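Local coordinates for protein putative acetyltransferase Sthe_0691 (PDB 3SHP) that probably transfers an acetyl group from acetyl-CoA to an acceptor not yet identified, at residues D99-A103 with E130-A136; I126-E130 with A151-A155; A28-D32 with H90-W94; V37-R41 with C76-F80. All coordinates share one frame; numbering follows the deposited sequence.

Contact 1 of 4, residues D99-A103 with E130-A136; sequences DVLRA and EQRTLAA
Asp99, in the first turn of helix 98-116, turns its carboxylate onto the start of helix 131-139. OD2 accepts the backbone N-H of Arg132 at 2.9 Å. OD1 carries three bonds: from Thr133 OG1 at 2.6 Å, met nearly head-on to the C-O bond, from Thr133 N at 3.3 Å, and from Arg102 NH2 one turn further along its own helix. With CG opposite the backbone N (chi1 -167°), the group reaches across the gap between the helices. Beside it, Val100 lays CG2 alongside the extended chain of Arg132, 3.6 Å from CD, while a water held by Arg132 NE also makes a weak bond to Asp99 OD2. Arg102 bends at chi3 (29°) and brings its guanidinium back over the contact. NE points in plane at Thr133 OG1, 3.0 Å away, so this hydroxyl donates to Asp99 and accepts from Arg102. The carboxylate of Glu130, the N-cap residue, stacks over one guanidinium face, its CD 3.4 Å above the plane; that pairing is one of charge, since OE1 lies well out of the guanidinium plane and no N-H points at it. The hydrogen bonds of Glu130 go to Ala127 N and Arg154, and Lys47 of a second subunit adds a salt bridge. Ala103 closes the row, its CB 3.5 Å from Arg132 O and also against Ala136 CB. Small residues here suit the near-parallel helix packing, with segment axes 7.8 Å apart and inclined by 17°. The aspartate charge at the N-terminal end of helix 131-139 should favour its dipole, while Arg102, sharing two carboxylates, probably tempers their mutual repulsion.

Contact 2 of 4, residues I126-E130 with A151-A155; sequences IAADE and AIARA
A salt-bridge network joins Arg154 to Asp129 and Glu130 where a type I beta turn, Ala127 to Glu130, leads from strand 121-127 into helix 131-139. The facing segment begins with a classic beta bulge, in which Ala151 and Ile152 both face Val159 of strand 157-167, and the chain turns a corner at Ile152. Among the charged pairs, Arg154 grips Asp129 side-on. NE meets OD2 of Asp129 at 2.6 Å and NH2 of Arg154 meets OD1 of Asp129 at 2.9 Å, each oxygen offering its syn lone pair and the two planes lying only 20° apart. Asp129 holds CG between its backbone N and carbonyl carbon (chi1 54°), which presents both oxygens to the arginine as it comes from the opposite direction. The same NH2 also donates to Glu130 OE1, at 3.1 Å, reaching that oxygen from above its carboxylate plane. Lys47 of a second subunit, a like charge, comes close to Arg154 NH2, with the Glu130 carboxylate beside both. Of the other hydrogen bonds, Ala127 N reaches Glu130 OE2 and Glu130 N reaches Ala127 O, so the turn is pinned by backbone and side chain together. Apolar packing is slight: Ala127 CB lies 4.3 Å from Ile152 CG1, and Ile152 CG2 sits over the rim of one face of the Arg154 guanidinium. A water accepts from Arg154 NH1 at 3.0 Å and donates to Glu130 OE1 at 3.1 Å.

Contact 3 of 4, residues A28-D32 with H90-W94; sequences AAWFD and HMAPW
The indole of Trp30 lies flat against the backbone of Ala92 and the ring of Pro93, just beyond the end of strand 84-91. Ala92 CA stands 3.7 Å from the centroid of the six-membered ring, almost exactly on its normal, and Pro93 CD makes a second CH-pi contact over the same face, with the five-membered ring. Pro93 CD also comes within 3.4 Å of Trp30 CG. On the opposite face lies CB of Phe31. At the edge of the indole, Trp30 CZ3 approaches His90 O at 3.6 Å. With CG wedged between its backbone N and carbonyl carbon (chi1 57°), Trp30 can stretch its ring along the strand end from His90 to Trp94. Trp94 directs its edge toward the Trp30 face in an offset edge-to-face pair, planes at 84°. The two indole nitrogens share one water, which accepts from Trp30 NE1 at 2.7 Å and from Trp94 NE1 at 2.8 Å. A leucine in place of Trp30 would probably leave Ala92 and Pro93 without their aromatic platform and the bridging water without one of its donors. The loop after helix 21-26 is thus fastened to the central sheet next to a subunit interface, where His25 of a second subunit stacks on Trp94. Dispersion and CH-pi attraction carry the contact, with a single water meeting the polar needs of both indoles.

Contact 4 of 4, residues V37-R41 with C76-F80; sequences VNAAR and CRIEF
Glu79 reaches from strand 72-80 to the loop at Ala39, whose backbone N-H donates to OE1 of Glu79 at 3.1 Å. The bond is fairly straight (165° at the hydrogen) but comes in from above the carboxylate plane. CG opposite the backbone N (chi1 169°) and an extended chain carry the carboxylate that far. The charge of Glu79 has a stronger partner in Arg149 of a neighbouring subunit, which forms a salt bridge with OE1; a water lies between OE2 of Glu79 and Val37 O, 2.7 Å from the former. A valine in place of Glu79 would probably leave Ala39 N without this acceptor and Arg149 of the neighbouring subunit without this carboxylate. Strand 72-80 runs antiparallel between strands 58-66 and 84-91 in the central sheet, and the loop following helix 21-26 lies across one face of it. Van der Waals contacts set the spacing there. Ala39 CB rests 3.6 Å from Arg77 O and 3.7 Å from Glu79 CB, while Asn38 CB touches Glu79 OE1. Two residues earlier in the strand, the Arg77 side chain packs on Phe35 and Trp59, both of the pocket holding meso-tartaric acid, and lies about 7 Å from that ligand.

How the contacts relate
From the N terminus, the loop following helix 21-26 opens contact 3 at residues 28-32 and contact 4 at 37-41. Contact 4 closes first, on strand 72-80; contact 3 closes at the end of the adjacent strand 84-91 and so encloses it, and the two touch where Phe31 and Asp32 meet Arg77. The chain then enters helix 98-116, where contact 1 opens, with Arg102 and Leu101 against Met91 of contact 3. Contact 2 opens on strand 121-127 before contact 1 closes on helix 131-139, so these two cross, sharing Glu130; contact 2 closes at 151-155. Together they tie loop, central sheet and helices, and contacts 1, 2 and 3 all touch one second subunit.

Contact 1 of 4, residues D99-A103 with E130-A136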
loop_
_atom_site.group_PDB
_atom_site.type_symbol
_atom_site.label_atom_id
_atom_site.label_comp_id
_atom_site.label_asym_id
_atom_site.label_seq_id
_atom_site.Cartn_x
_atom_site.Cartn_y
_atom_site.Cartn_z
ATOM N N ASP A 99 -29.896 1.187 9.244
ATOM C CA ASP A 99 -30.318 0.154 10.193
ATOM C C ASP A 99 -31.786 -0.249 10.029
ATOM O O ASP A 99 -32.101 -1.436 10.145
ATOM C CB ASP A 99 -30.031 0.608 11.632
ATOM C CG ASP A 99 -30.155 -0.527 12.661
ATOM O OD1 ASP A 99 -29.798 -1.704 12.387
ATOM O OD2 ASP A 99 -30.593 -0.208 13.773
ATOM N N VAL A 100 -32.671 0.727 9.772
ATOM C CA VAL A 100 -34.122 0.441 9.591
ATOM C C VAL A 100 -34.334 -0.462 8.372
ATOM O O VAL A 100 -35.136 -1.391 8.400
ATOM C CB VAL A 100 -34.990 1.747 9.396
ATOM C CG1 VAL A 100 -36.491 1.414 9.273
ATOM C CG2 VAL A 100 -34.820 2.720 10.544
ATOM N N LEU A 101 -33.595 -0.175 7.307
ATOM C CA LEU A 101 -33.744 -0.901 6.057
ATOM C C LEU A 101 -33.062 -2.272 6.130
ATOM O O LEU A 101 -33.617 -3.255 5.642
ATOM C CB LEU A 101 -33.196 -0.073 4.881
ATOM C CG LEU A 101 -33.854 1.305 4.661
ATOM C CD1 LEU A 101 -33.266 2.007 3.471
ATOM C CD2 LEU A 101 -35.303 1.173 4.431
ATOM N N ARG A 102 -31.871 -2.344 6.723
ATOM C CA ARG A 102 -31.240 -3.638 7.047
ATOM C C ARG A 102 -32.132 -4.549 7.893
ATOM O O ARG A 102 -32.258 -5.730 7.613
ATOM C CB ARG A 102 -29.904 -3.450 7.783
ATOM C CG ARG A 102 -29.031 -4.745 7.797
ATOM C CD ARG A 102 -27.695 -4.541 8.515
ATOM N NE ARG A 102 -27.851 -3.518 9.531
ATOM C CZ ARG A 102 -27.156 -2.382 9.568
ATOM N NH1 ARG A 102 -26.186 -2.149 8.689
ATOM N NH2 ARG A 102 -27.423 -1.494 10.513
ATOM N N ALA A 103 -32.745 -3.986 8.923
ATOM C CA ALA A 103 -33.603 -4.746 9.811
ATOM C C ALA A 103 -34.810 -5.328 9.053
ATOM O O ALA A 103 -35.152 -6.484 9.228
ATOM C CB ALA A 103 -34.075 -3.875 10.964
ATOM N N GLU A 130 -26.152 -2.269 16.054
ATOM C CA GLU A 130 -27.235 -2.292 15.072
ATOM C C GLU A 130 -28.582 -2.664 15.701
ATOM O O GLU A 130 -29.118 -3.750 15.479
ATOM C CB GLU A 130 -26.850 -3.138 13.848
ATOM C CG GLU A 130 -25.789 -2.421 13.022
ATOM C CD GLU A 130 -24.972 -3.305 12.060
ATOM O OE1 GLU A 130 -24.082 -2.720 11.386
ATOM O OE2 GLU A 130 -25.198 -4.545 11.959
ATOM N N GLN A 131 -29.118 -1.714 16.463
ATOM C CA GLN A 131 -30.294 -1.910 17.338
ATOM C C GLN A 131 -31.486 -2.601 16.700
ATOM O O GLN A 131 -31.986 -3.610 17.191
ATOM C CB GLN A 131 -30.777 -0.560 17.876
ATOM C CG GLN A 131 -30.653 -0.403 19.354
ATOM C CD GLN A 131 -31.586 0.693 19.906
ATOM O OE1 GLN A 131 -31.775 1.759 19.282
ATOM N NE2 GLN A 131 -32.177 0.429 21.081
ATOM N N ARG A 132 -31.960 -2.008 15.617
ATOM C CA ARG A 132 -33.121 -2.508 14.924
ATOM C C ARG A 132 -32.849 -3.865 14.296
ATOM O O ARG A 132 -33.686 -4.755 14.367
ATOM C CB ARG A 132 -33.573 -1.490 13.892
ATOM C CG ARG A 132 -34.022 -0.203 14.551
ATOM C CD ARG A 132 -34.416 0.816 13.535
ATOM N NE ARG A 132 -34.504 2.156 14.119
ATOM C CZ ARG A 132 -35.587 2.652 14.725
ATOM N NH1 ARG A 132 -36.693 1.920 14.862
ATOM N NH2 ARG A 132 -35.561 3.892 15.207
ATOM N N THR A 133 -31.674 -4.028 13.698
ATOM C CA THR A 133 -31.292 -5.312 13.116
ATOM C C THR A 133 -31.189 -6.400 14.208
ATOM O O THR A 133 -31.663 -7.519 14.031
ATOM C CB THR A 133 -29.988 -5.179 12.290
ATOM O OG1 THR A 133 -30.137 -4.096 11.355
ATOM C CG2 THR A 133 -29.684 -6.461 11.523
ATOM N N LEU A 134 -30.600 -6.064 15.351
ATOM C CA LEU A 134 -30.589 -7.014 16.473
ATOM C C LEU A 134 -32.023 -7.402 16.865
ATOM O O LEU A 134 -32.320 -8.591 17.086
ATOM C CB LEU A 134 -29.855 -6.428 17.676
ATOM C CG LEU A 134 -28.352 -6.227 17.450
ATOM C CD1 LEU A 134 -27.816 -5.376 18.579
ATOM C CD2 LEU A 134 -27.609 -7.582 17.366
ATOM N N ALA A 135 -32.908 -6.400 16.938
ATOM C CA ALA A 135 -34.286 -6.672 17.347
ATOM C C ALA A 135 -34.996 -7.530 16.305
ATOM O O ALA A 135 -35.774 -8.419 16.665
ATOM C CB ALA A 135 -35.042 -5.384 17.615
ATOM N N ALA A 136 -34.717 -7.287 15.020
ATOM C CA ALA A 136 -35.321 -8.104 13.957
ATOM C C ALA A 136 -34.871 -9.547 14.113
ATOM O O ALA A 136 -35.660 -10.453 13.944
ATOM C CB ALA A 136 -34.967 -7.569 12.560
HETATM O O HOH W 1 -31.997 2.982 13.961
#

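Contact 2 of 4, residues I126-E130 with A151-A155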
loop_
_atom_site.group_PDB
_atom_site.type_symbol
_atom_site.label_atom_id
_atom_site.label_comp_id
_atom_site.label_asym_id
_atom_site.label_seq_id
_atom_site.Cartn_x
_atom_site.Cartn_y
_atom_site.Cartn_z
ATOM N N ILE A 126 -24.223 -9.512 12.842
ATOM C CA ILE A 126 -24.868 -8.259 13.226
ATOM C C ILE A 126 -24.011 -7.494 14.232
ATOM O O ILE A 126 -23.638 -8.037 15.267
ATOM C CB ILE A 126 -26.275 -8.471 13.862
ATOM C CG1 ILE A 126 -27.149 -9.406 13.002
ATOM C CG2 ILE A 126 -26.985 -7.111 14.058
ATOM C CD1 ILE A 126 -28.445 -9.836 13.694
ATOM N N ALA A 127 -23.705 -6.233 13.937
ATOM C CA ALA A 127 -22.838 -5.470 14.823
ATOM C C ALA A 127 -23.623 -5.110 16.074
ATOM O O ALA A 127 -24.823 -4.884 16.000
ATOM C CB ALA A 127 -22.315 -4.207 14.128
ATOM N N ALA A 128 -22.939 -5.021 17.209
ATOM C CA ALA A 128 -23.620 -4.816 18.470
ATOM C C ALA A 128 -24.360 -3.488 18.546
ATOM O O ALA A 128 -25.226 -3.365 19.370
ATOM C CB ALA A 128 -22.660 -4.996 19.675
ATOM N N ASP A 129 -24.042 -2.507 17.696
ATOM C CA ASP A 129 -24.753 -1.215 17.753
ATOM C C ASP A 129 -25.897 -1.154 16.734
ATOM O O ASP A 129 -26.504 -0.093 16.531
ATOM C CB ASP A 129 -23.783 -0.030 17.524
ATOM C CG ASP A 129 -22.995 -0.178 16.246
ATOM O OD1 ASP A 129 -23.184 -1.208 15.574
ATOM O OD2 ASP A 129 -22.178 0.706 15.905
ATOM N N GLU A 130 -26.152 -2.269 16.054
ATOM C CA GLU A 130 -27.235 -2.292 15.072
ATOM C C GLU A 130 -28.582 -2.664 15.701
ATOM O O GLU A 130 -29.118 -3.750 15.479
ATOM C CB GLU A 130 -26.850 -3.138 13.848
ATOM C CG GLU A 130 -25.789 -2.421 13.022
ATOM C CD GLU A 130 -24.972 -3.305 12.060
ATOM O OE1 GLU A 130 -24.082 -2.720 11.386
ATOM O OE2 GLU A 130 -25.198 -4.545 11.959
ATOM N N ALA A 151 -14.594 -5.860 17.011
ATOM C CA ALA A 151 -14.211 -6.286 15.696
ATOM C C ALA A 151 -14.539 -5.234 14.648
ATOM O O ALA A 151 -13.935 -5.250 13.574
ATOM C CB ALA A 151 -14.886 -7.621 15.355
ATOM N N ILE A 152 -15.478 -4.328 14.932
ATOM C CA ILE A 152 -15.989 -3.403 13.915
ATOM C C ILE A 152 -15.557 -1.961 14.207
ATOM O O ILE A 152 -15.899 -1.413 15.264
ATOM C CB ILE A 152 -17.560 -3.457 13.811
ATOM C CG1 ILE A 152 -18.110 -4.899 13.606
ATOM C CG2 ILE A 152 -18.071 -2.535 12.701
ATOM C CD1 ILE A 152 -17.472 -5.659 12.463
ATOM N N ALA A 153 -14.820 -1.347 13.279
ATOM C CA ALA A 153 -14.469 0.088 13.384
ATOM C C ALA A 153 -15.690 1.002 13.239
ATOM O O ALA A 153 -16.467 0.844 12.316
ATOM C CB ALA A 153 -13.411 0.482 12.315
ATOM N N ARG A 154 -15.845 1.943 14.166
ATOM C CA ARG A 154 -16.781 3.046 14.029
ATOM C C ARG A 154 -16.006 4.358 14.218
ATOM O O ARG A 154 -14.781 4.368 14.444
ATOM C CB ARG A 154 -17.922 2.941 15.074
ATOM C CG ARG A 154 -18.806 1.675 14.990
ATOM C CD ARG A 154 -19.623 1.618 13.670
ATOM N NE ARG A 154 -20.658 0.592 13.738
ATOM C CZ ARG A 154 -21.068 -0.156 12.714
ATOM N NH1 ARG A 154 -20.537 -0.034 11.494
ATOM N NH2 ARG A 154 -22.023 -1.054 12.914
ATOM N N ALA A 155 -16.723 5.470 14.155
ATOM C CA ALA A 155 -16.096 6.751 14.311
ATOM C C ALA A 155 -15.707 6.900 15.775
ATOM O O ALA A 155 -16.584 6.860 16.660
ATOM C CB ALA A 155 -17.051 7.853 13.881
HETATM O O HOH W 2 -21.645 -2.117 9.567
#

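Contact 3 of 4, residues A28-D32 with H90-W94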
loop_
_atom_site.group_PDB
_atom_site.type_symbol
_atom_site.label_atom_id
_atom_site.label_comp_id
_atom_site.label_asym_id
_atom_site.label_seq_id
_atom_site.Cartn_x
_atom_site.Cartn_y
_atom_site.Cartn_z
ATOM N N ALA A 28 -20.460 -0.162 -7.459
ATOM C CA ALA A 28 -19.026 -0.510 -7.394
ATOM C C ALA A 28 -18.202 0.327 -6.416
ATOM O O ALA A 28 -17.202 -0.161 -5.855
ATOM C CB ALA A 28 -18.379 -0.492 -8.792
ATOM N N ALA A 29 -18.602 1.588 -6.227
ATOM C CA ALA A 29 -17.903 2.483 -5.291
ATOM C C ALA A 29 -17.926 1.906 -3.869
ATOM O O ALA A 29 -16.931 1.976 -3.150
ATOM C CB ALA A 29 -18.521 3.877 -5.324
ATOM N N TRP A 30 -19.038 1.289 -3.477
ATOM C CA TRP A 30 -19.111 0.744 -2.125
ATOM C C TRP A 30 -19.282 -0.768 -2.048
ATOM O O TRP A 30 -19.050 -1.361 -0.994
ATOM C CB TRP A 30 -20.234 1.408 -1.340
ATOM C CG TRP A 30 -21.576 1.281 -1.984
ATOM C CD1 TRP A 30 -22.097 2.104 -2.933
ATOM C CD2 TRP A 30 -22.566 0.264 -1.739
ATOM N NE1 TRP A 30 -23.353 1.672 -3.293
ATOM C CE2 TRP A 30 -23.668 0.552 -2.568
ATOM C CE3 TRP A 30 -22.622 -0.872 -0.897
ATOM C CZ2 TRP A 30 -24.824 -0.239 -2.585
ATOM C CZ3 TRP A 30 -23.771 -1.661 -0.911
ATOM C CH2 TRP A 30 -24.861 -1.336 -1.753
ATOM N N PHE A 31 -19.721 -1.395 -3.128
ATOM C CA PHE A 31 -19.965 -2.823 -3.035
ATOM C C PHE A 31 -18.810 -3.606 -3.615
ATOM O O PHE A 31 -18.485 -3.451 -4.782
ATOM C CB PHE A 31 -21.261 -3.221 -3.701
ATOM C CG PHE A 31 -21.535 -4.697 -3.621
ATOM C CD1 PHE A 31 -21.965 -5.268 -2.435
ATOM C CD2 PHE A 31 -21.329 -5.522 -4.734
ATOM C CE1 PHE A 31 -22.206 -6.643 -2.351
ATOM C CE2 PHE A 31 -21.579 -6.904 -4.667
ATOM C CZ PHE A 31 -22.010 -7.461 -3.463
ATOM N N ASP A 32 -18.203 -4.454 -2.794
ATOM C CA ASP A 32 -17.048 -5.214 -3.222
ATOM C C ASP A 32 -17.592 -6.520 -3.766
ATOM O O ASP A 32 -18.174 -7.296 -3.038
ATOM C CB ASP A 32 -16.115 -5.456 -2.037
ATOM C CG ASP A 32 -14.791 -6.082 -2.431
ATOM O OD1 ASP A 32 -14.574 -6.394 -3.619
ATOM O OD2 ASP A 32 -13.938 -6.246 -1.528
ATOM N N HIS A 90 -24.597 -5.725 3.447
ATOM C CA HIS A 90 -23.735 -4.614 3.082
ATOM C C HIS A 90 -24.685 -3.499 2.669
ATOM O O HIS A 90 -25.334 -3.618 1.641
ATOM C CB HIS A 90 -22.840 -4.968 1.893
ATOM C CG HIS A 90 -21.898 -6.104 2.138
ATOM N ND1 HIS A 90 -20.666 -5.935 2.740
ATOM C CD2 HIS A 90 -21.994 -7.424 1.845
ATOM C CE1 HIS A 90 -20.052 -7.104 2.819
ATOM N NE2 HIS A 90 -20.834 -8.022 2.276
HETATM N N MSE A 91 -24.793 -2.437 3.459
HETATM C CA MSE A 91 -25.730 -1.341 3.129
HETATM C C MSE A 91 -24.982 -0.190 2.463
HETATM O O MSE A 91 -23.809 0.007 2.742
HETATM C CB MSE A 91 -26.451 -0.834 4.386
HETATM C CG MSE A 91 -27.075 -1.965 5.205
HETATM SE SE MSE A 91 -28.355 -3.035 4.186
HETATM C CE MSE A 91 -29.695 -1.671 3.967
ATOM N N ALA A 92 -25.645 0.560 1.585
ATOM C CA ALA A 92 -24.998 1.700 0.949
ATOM C C ALA A 92 -24.605 2.720 2.013
ATOM O O ALA A 92 -25.371 2.993 2.924
ATOM C CB ALA A 92 -25.894 2.337 -0.107
ATOM N N PRO A 93 -23.387 3.254 1.914
ATOM C CA PRO A 93 -22.881 4.228 2.881
ATOM C C PRO A 93 -23.601 5.581 2.832
ATOM O O PRO A 93 -23.592 6.304 3.837
ATOM C CB PRO A 93 -21.397 4.407 2.471
ATOM C CG PRO A 93 -21.392 4.081 0.993
ATOM C CD PRO A 93 -22.386 2.925 0.888
ATOM N N TRP A 94 -24.206 5.915 1.693
ATOM C CA TRP A 94 -24.958 7.165 1.557
ATOM C C TRP A 94 -26.351 7.107 2.195
ATOM O O TRP A 94 -27.057 8.112 2.216
ATOM C CB TRP A 94 -25.088 7.582 0.091
ATOM C CG TRP A 94 -25.529 6.482 -0.865
ATOM C CD1 TRP A 94 -24.721 5.717 -1.665
ATOM C CD2 TRP A 94 -26.878 6.052 -1.136
ATOM N NE1 TRP A 94 -25.483 4.852 -2.422
ATOM C CE2 TRP A 94 -26.803 5.031 -2.119
ATOM C CE3 TRP A 94 -28.138 6.448 -0.662
ATOM C CZ2 TRP A 94 -27.929 4.374 -2.612
ATOM C CZ3 TRP A 94 -29.274 5.806 -1.162
ATOM C CH2 TRP A 94 -29.156 4.762 -2.128
HETATM O O HOH W 3 -24.876 3.337 -4.738
#

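Contact 4 of 4, residues V37-R41 with C76-F80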
loop_
_atom_site.group_PDB
_atom_site.type_symbol
_atom_site.label_atom_id
_atom_site.label_comp_id
_atom_site.label_asym_id
_atom_site.label_seq_id
_atom_site.Cartn_x
_atom_site.Cartn_y
_atom_site.Cartn_z
ATOM N N VAL A 37 -14.051 -15.005 2.484
ATOM C CA VAL A 37 -13.882 -16.453 2.766
ATOM C C VAL A 37 -15.206 -17.151 3.088
ATOM O O VAL A 37 -15.392 -18.319 2.754
ATOM C CB VAL A 37 -12.799 -16.780 3.833
ATOM C CG1 VAL A 37 -11.423 -16.328 3.332
ATOM C CG2 VAL A 37 -13.106 -16.121 5.200
ATOM N N ASN A 38 -16.126 -16.423 3.709
ATOM C CA ASN A 38 -17.439 -16.971 4.022
ATOM C C ASN A 38 -18.398 -15.792 4.170
ATOM O O ASN A 38 -17.962 -14.634 4.062
ATOM C CB ASN A 38 -17.364 -17.798 5.319
ATOM C CG ASN A 38 -16.702 -17.032 6.441
ATOM O OD1 ASN A 38 -17.064 -15.875 6.743
ATOM N ND2 ASN A 38 -15.707 -17.653 7.054
ATOM N N ALA A 39 -19.683 -16.070 4.385
ATOM C CA ALA A 39 -20.678 -15.014 4.609
ATOM C C ALA A 39 -20.974 -14.785 6.093
ATOM O O ALA A 39 -21.690 -13.862 6.445
ATOM C CB ALA A 39 -21.970 -15.321 3.855
ATOM N N ALA A 40 -20.460 -15.635 6.971
ATOM C CA ALA A 40 -20.471 -15.339 8.412
ATOM C C ALA A 40 -19.192 -15.874 9.039
ATOM O O ALA A 40 -18.984 -17.097 9.120
ATOM C CB ALA A 40 -21.713 -15.893 9.113
ATOM N N ARG A 41 -18.365 -14.914 9.462
ATOM C CA ARG A 41 -17.043 -15.041 10.054
ATOM C C ARG A 41 -16.784 -16.044 11.191
ATOM O O ARG A 41 -15.671 -16.565 11.325
ATOM C CB ARG A 41 -16.770 -13.687 10.705
ATOM C CG ARG A 41 -15.695 -12.973 10.161
ATOM C CD ARG A 41 -15.765 -11.584 10.744
ATOM N NE ARG A 41 -16.717 -10.808 9.961
ATOM C CZ ARG A 41 -16.594 -9.515 9.659
ATOM N NH1 ARG A 41 -17.551 -8.936 8.929
ATOM N NH2 ARG A 41 -15.520 -8.816 10.055
ATOM N N CYS A 76 -27.573 -8.551 0.391
ATOM C CA CYS A 76 -27.496 -9.571 1.404
ATOM C C CYS A 76 -26.691 -10.698 0.791
ATOM O O CYS A 76 -27.122 -11.315 -0.204
ATOM C CB CYS A 76 -28.898 -10.034 1.804
ATOM S SG CYS A 76 -28.828 -11.409 2.976
ATOM N N ARG A 77 -25.524 -10.972 1.363
ATOM C CA ARG A 77 -24.711 -12.069 0.854
ATOM C C ARG A 77 -24.982 -13.365 1.606
ATOM O O ARG A 77 -24.880 -13.423 2.826
ATOM C CB ARG A 77 -23.226 -11.737 0.889
ATOM C CG ARG A 77 -22.446 -12.753 0.078
ATOM C CD ARG A 77 -20.941 -12.519 0.099
ATOM N NE ARG A 77 -20.517 -11.304 -0.583
ATOM C CZ ARG A 77 -20.264 -11.214 -1.892
ATOM N NH1 ARG A 77 -20.423 -12.275 -2.701
ATOM N NH2 ARG A 77 -19.842 -10.050 -2.396
ATOM N N ILE A 78 -25.346 -14.406 0.873
ATOM C CA ILE A 78 -25.684 -15.649 1.502
ATOM C C ILE A 78 -24.752 -16.764 1.028
ATOM O O ILE A 78 -24.471 -16.877 -0.174
ATOM C CB ILE A 78 -27.144 -16.061 1.174
ATOM C CG1 ILE A 78 -28.134 -14.939 1.545
ATOM C CG2 ILE A 78 -27.492 -17.362 1.895
ATOM C CD1 ILE A 78 -29.526 -15.129 0.913
ATOM N N GLU A 79 -24.312 -17.607 1.966
ATOM C CA GLU A 79 -23.492 -18.774 1.625
ATOM C C GLU A 79 -24.153 -20.043 2.173
ATOM O O GLU A 79 -24.335 -20.177 3.385
ATOM C CB GLU A 79 -22.052 -18.584 2.157
ATOM C CG GLU A 79 -21.179 -19.826 2.093
ATOM C CD GLU A 79 -20.081 -19.881 3.166
ATOM O OE1 GLU A 79 -20.112 -19.096 4.156
ATOM O OE2 GLU A 79 -19.185 -20.740 3.012
ATOM N N PHE A 80 -24.558 -20.944 1.287
ATOM C CA PHE A 80 -25.124 -22.216 1.730
ATOM C C PHE A 80 -24.032 -23.261 1.829
ATOM O O PHE A 80 -23.134 -23.323 0.973
ATOM C CB PHE A 80 -26.220 -22.756 0.789
ATOM C CG PHE A 80 -27.481 -21.940 0.785
ATOM C CD1 PHE A 80 -27.830 -21.192 -0.337
ATOM C CD2 PHE A 80 -28.317 -21.910 1.896
ATOM C CE1 PHE A 80 -28.982 -20.423 -0.355
ATOM C CE2 PHE A 80 -29.491 -21.130 1.890
ATOM C CZ PHE A 80 -29.817 -20.386 0.762
HETATM O O HOH W 4 -16.550 -20.635 2.336
#